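Local atomic coordinates of DR2417 (PDB entry 4XWW), a protein that probably degrades and matures RNA as a metal-dependent 5'-3' exonuclease, possibly also cutting internally, and works as a homodimer. Residues Val45-Leu50 against Trp80-Gly85. Numbering follows the deposited sequence.
With ZN (zinc ion), chain E.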
ATOM      1  N   VAL A  45     -31.204   4.058 -15.215  1.00 23.74           N
ATOM      2  CA  VAL A  45     -29.971   4.000 -14.406  1.00 21.76           C
ATOM      3  C   VAL A  45     -29.239   2.690 -14.677  1.00 20.74           C
ATOM      4  O   VAL A  45     -29.869   1.654 -14.890  1.00 24.35           O
ATOM      5  CB  VAL A  45     -30.273   4.120 -12.893  1.00 22.42           C
ATOM      6  CG1 VAL A  45     -28.960   4.330 -12.081  1.00 23.53           C
ATOM      7  CG2 VAL A  45     -31.232   5.273 -12.621  1.00 23.64           C
ATOM      8  N   VAL A  46     -27.909   2.718 -14.655  1.00 19.95           N
ATOM      9  CA  VAL A  46     -27.135   1.511 -14.910  1.00 19.04           C
ATOM     10  C   VAL A  46     -26.226   1.221 -13.715  1.00 26.20           C
ATOM     11  O   VAL A  46     -25.400   2.058 -13.358  1.00 22.59           O
ATOM     12  CB  VAL A  46     -26.311   1.642 -16.195  1.00 18.66           C
ATOM     13  CG1 VAL A  46     -25.460   0.379 -16.419  1.00 21.19           C
ATOM     14  CG2 VAL A  46     -27.239   1.893 -17.404  1.00 21.30           C
ATOM     15  N   ASP A  47     -26.510   0.124 -13.024  1.00 23.60           N
ATOM     16  CA  ASP A  47     -25.675  -0.399 -11.950  1.00 18.41           C
ATOM     17  C   ASP A  47     -25.868   0.383 -10.648  1.00 29.64           C
ATOM     18  O   ASP A  47     -26.430   1.475 -10.653  1.00 23.65           O
ATOM     19  CB  ASP A  47     -24.209  -0.478 -12.378  1.00 20.07           C
ATOM     20  CG  ASP A  47     -23.947  -1.640 -13.322  1.00 26.40           C
ATOM     21  OD1 ASP A  47     -24.840  -2.498 -13.459  1.00 23.92           O
ATOM     22  OD2 ASP A  47     -22.858  -1.697 -13.922  1.00 27.13           O
ATOM     23  N   GLY A  48     -25.402  -0.183  -9.542  1.00 25.51           N
ATOM     24  CA  GLY A  48     -25.415   0.493  -8.256  1.00 24.20           C
ATOM     25  C   GLY A  48     -24.340  -0.062  -7.343  1.00 21.09           C
ATOM     26  O   GLY A  48     -24.645  -0.744  -6.373  1.00 23.00           O
ATOM     27  N   GLY A  49     -23.085   0.215  -7.667  1.00 22.43           N
ATOM     28  CA  GLY A  49     -21.951  -0.366  -6.972  1.00 19.41           C
ATOM     29  C   GLY A  49     -21.570   0.225  -5.628  1.00 24.67           C
ATOM     30  O   GLY A  49     -21.988   1.326  -5.282  1.00 23.15           O
ATOM     31  N   LEU A  50     -20.778  -0.524  -4.866  1.00 19.93           N
ATOM     32  CA  LEU A  50     -20.063   0.038  -3.717  1.00 26.41           C
ATOM     33  C   LEU A  50     -18.583   0.227  -4.066  1.00 19.80           C
ATOM     34  O   LEU A  50     -18.087  -0.289  -5.083  1.00 18.93           O
ATOM     35  CB  LEU A  50     -20.213  -0.857  -2.481  1.00 19.46           C
ATOM     36  CG  LEU A  50     -19.694  -2.311  -2.509  1.00 21.52           C
ATOM     37  CD1 LEU A  50     -18.161  -2.442  -2.487  1.00 22.58           C
ATOM     38  CD2 LEU A  50     -20.319  -3.108  -1.356  1.00 25.01           C
ATOM     39  N   TRP A  80     -33.836   0.087 -14.350  1.00 23.73           N
ATOM     40  CA  TRP A  80     -32.455  -0.172 -14.057  1.00 22.15           C
ATOM     41  C   TRP A  80     -31.908  -1.272 -14.956  1.00 21.28           C
ATOM     42  O   TRP A  80     -32.622  -2.228 -15.281  1.00 26.67           O
ATOM     43  CB  TRP A  80     -32.307  -0.589 -12.589  1.00 23.55           C
ATOM     44  CG  TRP A  80     -31.303   0.207 -11.782  1.00 24.80           C
ATOM     45  CD1 TRP A  80     -29.937   0.073 -11.795  1.00 28.96           C
ATOM     46  CD2 TRP A  80     -31.588   1.240 -10.832  1.00 25.51           C
ATOM     47  NE1 TRP A  80     -29.364   0.960 -10.917  1.00 23.94           N
ATOM     48  CE2 TRP A  80     -30.355   1.683 -10.308  1.00 23.01           C
ATOM     49  CE3 TRP A  80     -32.770   1.831 -10.366  1.00 29.30           C
ATOM     50  CZ2 TRP A  80     -30.265   2.694  -9.348  1.00 26.58           C
ATOM     51  CZ3 TRP A  80     -32.677   2.839  -9.411  1.00 34.17           C
ATOM     52  CH2 TRP A  80     -31.431   3.256  -8.914  1.00 26.19           C
ATOM     53  N   ILE A  81     -30.643  -1.119 -15.336  1.00 20.39           N
ATOM     54  CA  ILE A  81     -29.851  -2.143 -16.002  1.00 19.54           C
ATOM     55  C   ILE A  81     -28.732  -2.580 -15.060  1.00 23.38           C
ATOM     56  O   ILE A  81     -28.017  -1.729 -14.530  1.00 22.31           O
ATOM     57  CB  ILE A  81     -29.224  -1.611 -17.301  1.00 19.05           C
ATOM     58  CG1 ILE A  81     -30.309  -1.250 -18.322  1.00 19.69           C
ATOM     59  CG2 ILE A  81     -28.233  -2.607 -17.902  1.00 18.21           C
ATOM     60  CD1 ILE A  81     -29.755  -0.484 -19.477  1.00 26.04           C
ATOM     61  N   LEU A  82     -28.591  -3.889 -14.846  1.00 19.14           N
ATOM     62  CA  LEU A  82     -27.485  -4.417 -14.037  1.00 22.30           C
ATOM     63  C   LEU A  82     -26.564  -5.254 -14.925  1.00 25.67           C
ATOM     64  O   LEU A  82     -26.980  -6.306 -15.421  1.00 24.92           O
ATOM     65  CB  LEU A  82     -28.014  -5.262 -12.868  1.00 18.73           C
ATOM     66  CG  LEU A  82     -29.010  -4.593 -11.931  1.00 19.70           C
ATOM     67  CD1 LEU A  82     -29.291  -5.510 -10.747  1.00 23.77           C
ATOM     68  CD2 LEU A  82     -28.407  -3.277 -11.442  1.00 25.89           C
ATOM     69  N   THR A  83     -25.322  -4.798 -15.122  1.00 18.05           N
ATOM     70  CA  THR A  83     -24.446  -5.428 -16.115  1.00 19.26           C
ATOM     71  C   THR A  83     -23.809  -6.744 -15.648  1.00 23.12           C
ATOM     72  O   THR A  83     -23.574  -7.629 -16.457  1.00 19.71           O
ATOM     73  CB  THR A  83     -23.308  -4.481 -16.585  1.00 20.75           C
ATOM     74  OG1 THR A  83     -22.475  -4.099 -15.474  1.00 20.01           O
ATOM     75  CG2 THR A  83     -23.882  -3.211 -17.264  1.00 18.29           C
ATOM     76  N   HIS A  84     -23.529  -6.849 -14.353  1.00 17.38           N
ATOM     77  CA  HIS A  84     -22.941  -8.064 -13.775  1.00 17.27           C
ATOM     78  C   HIS A  84     -22.914  -7.955 -12.251  1.00 18.28           C
ATOM     79  O   HIS A  84     -23.150  -6.882 -11.692  1.00 17.41           O
ATOM     80  CB  HIS A  84     -21.520  -8.359 -14.316  1.00 16.73           C
ATOM     81  CG  HIS A  84     -20.460  -7.348 -13.962  1.00 15.63           C
ATOM     82  ND1 HIS A  84     -20.474  -6.054 -14.421  1.00 15.71           N
ATOM     83  CD2 HIS A  84     -19.299  -7.484 -13.257  1.00 19.37           C
ATOM     84  CE1 HIS A  84     -19.384  -5.420 -14.013  1.00 14.64           C
ATOM     85  NE2 HIS A  84     -18.660  -6.275 -13.307  1.00 17.23           N
ATOM     86  N   GLY A  85     -22.638  -9.071 -11.584  1.00 18.99           N
ATOM     87  CA  GLY A  85     -22.834  -9.170 -10.148  1.00 16.59           C
ATOM     88  C   GLY A  85     -21.598  -8.845  -9.287  1.00 16.24           C
ATOM     89  O   GLY A  85     -21.589  -9.206  -8.111  1.00 20.96           O
TER
HETATM   90 ZN    ZN E 601     -16.570  -6.462 -12.892  1.00 21.63          ZN
HETATM   91  O   HOH W   1     -15.595  -4.880 -12.730  1.00 16.45           O
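D47, just past strand 42-46, meets T83 in the loop that follows the neighbouring parallel strand 77-82. From CB, the D47 side chain turns with CG anti to its own carbonyl carbon (chi1 -75°), which carries the carboxylate over to the second segment. OD1 of D47 accepts the backbone N-H of T83 (OD1 to N 2.9 Å, 165° at the hydrogen) and also lies against CA of L82. OD2 of D47 takes the hydroxyl of T83 (OD2 to OG1 2.9 Å) and a further bond from ND1 of H89; aspartate suits the place because its two oxygens serve both partners at once. Both bonds to T83 use syn lone pairs, so this one residue fixes the rotation of the carboxylate. Threonine fits because T83 OG1 can give to D47 and still accept from ND1 of H84, 3.0 Å away and close to the imidazole plane. That bond orients the ring, and NE2 of H84 binds the zinc ion at 2.1 Å.

Behind this polar end, backbone hydrogen bonds run from I81 N to V45 O and from D47 N to I81 O. Beta-branched V46 and I81 pack side by side on one face of the sheet. On the other, tryptophan offers V45 a flat apolar face, with V45 CB 3.7 Å from the centroid of the W80 five-membered ring, and its edge N-H, NE1, gives a nearly straight bond (171°) to O of D47.

An aspartate just after one strand, beside the threonine preceding the HxHxDH motif that follows the neighbouring parallel strand, is characteristic of the metallo-beta-lactamase fold, here as second shell of its dinuclear zinc centre.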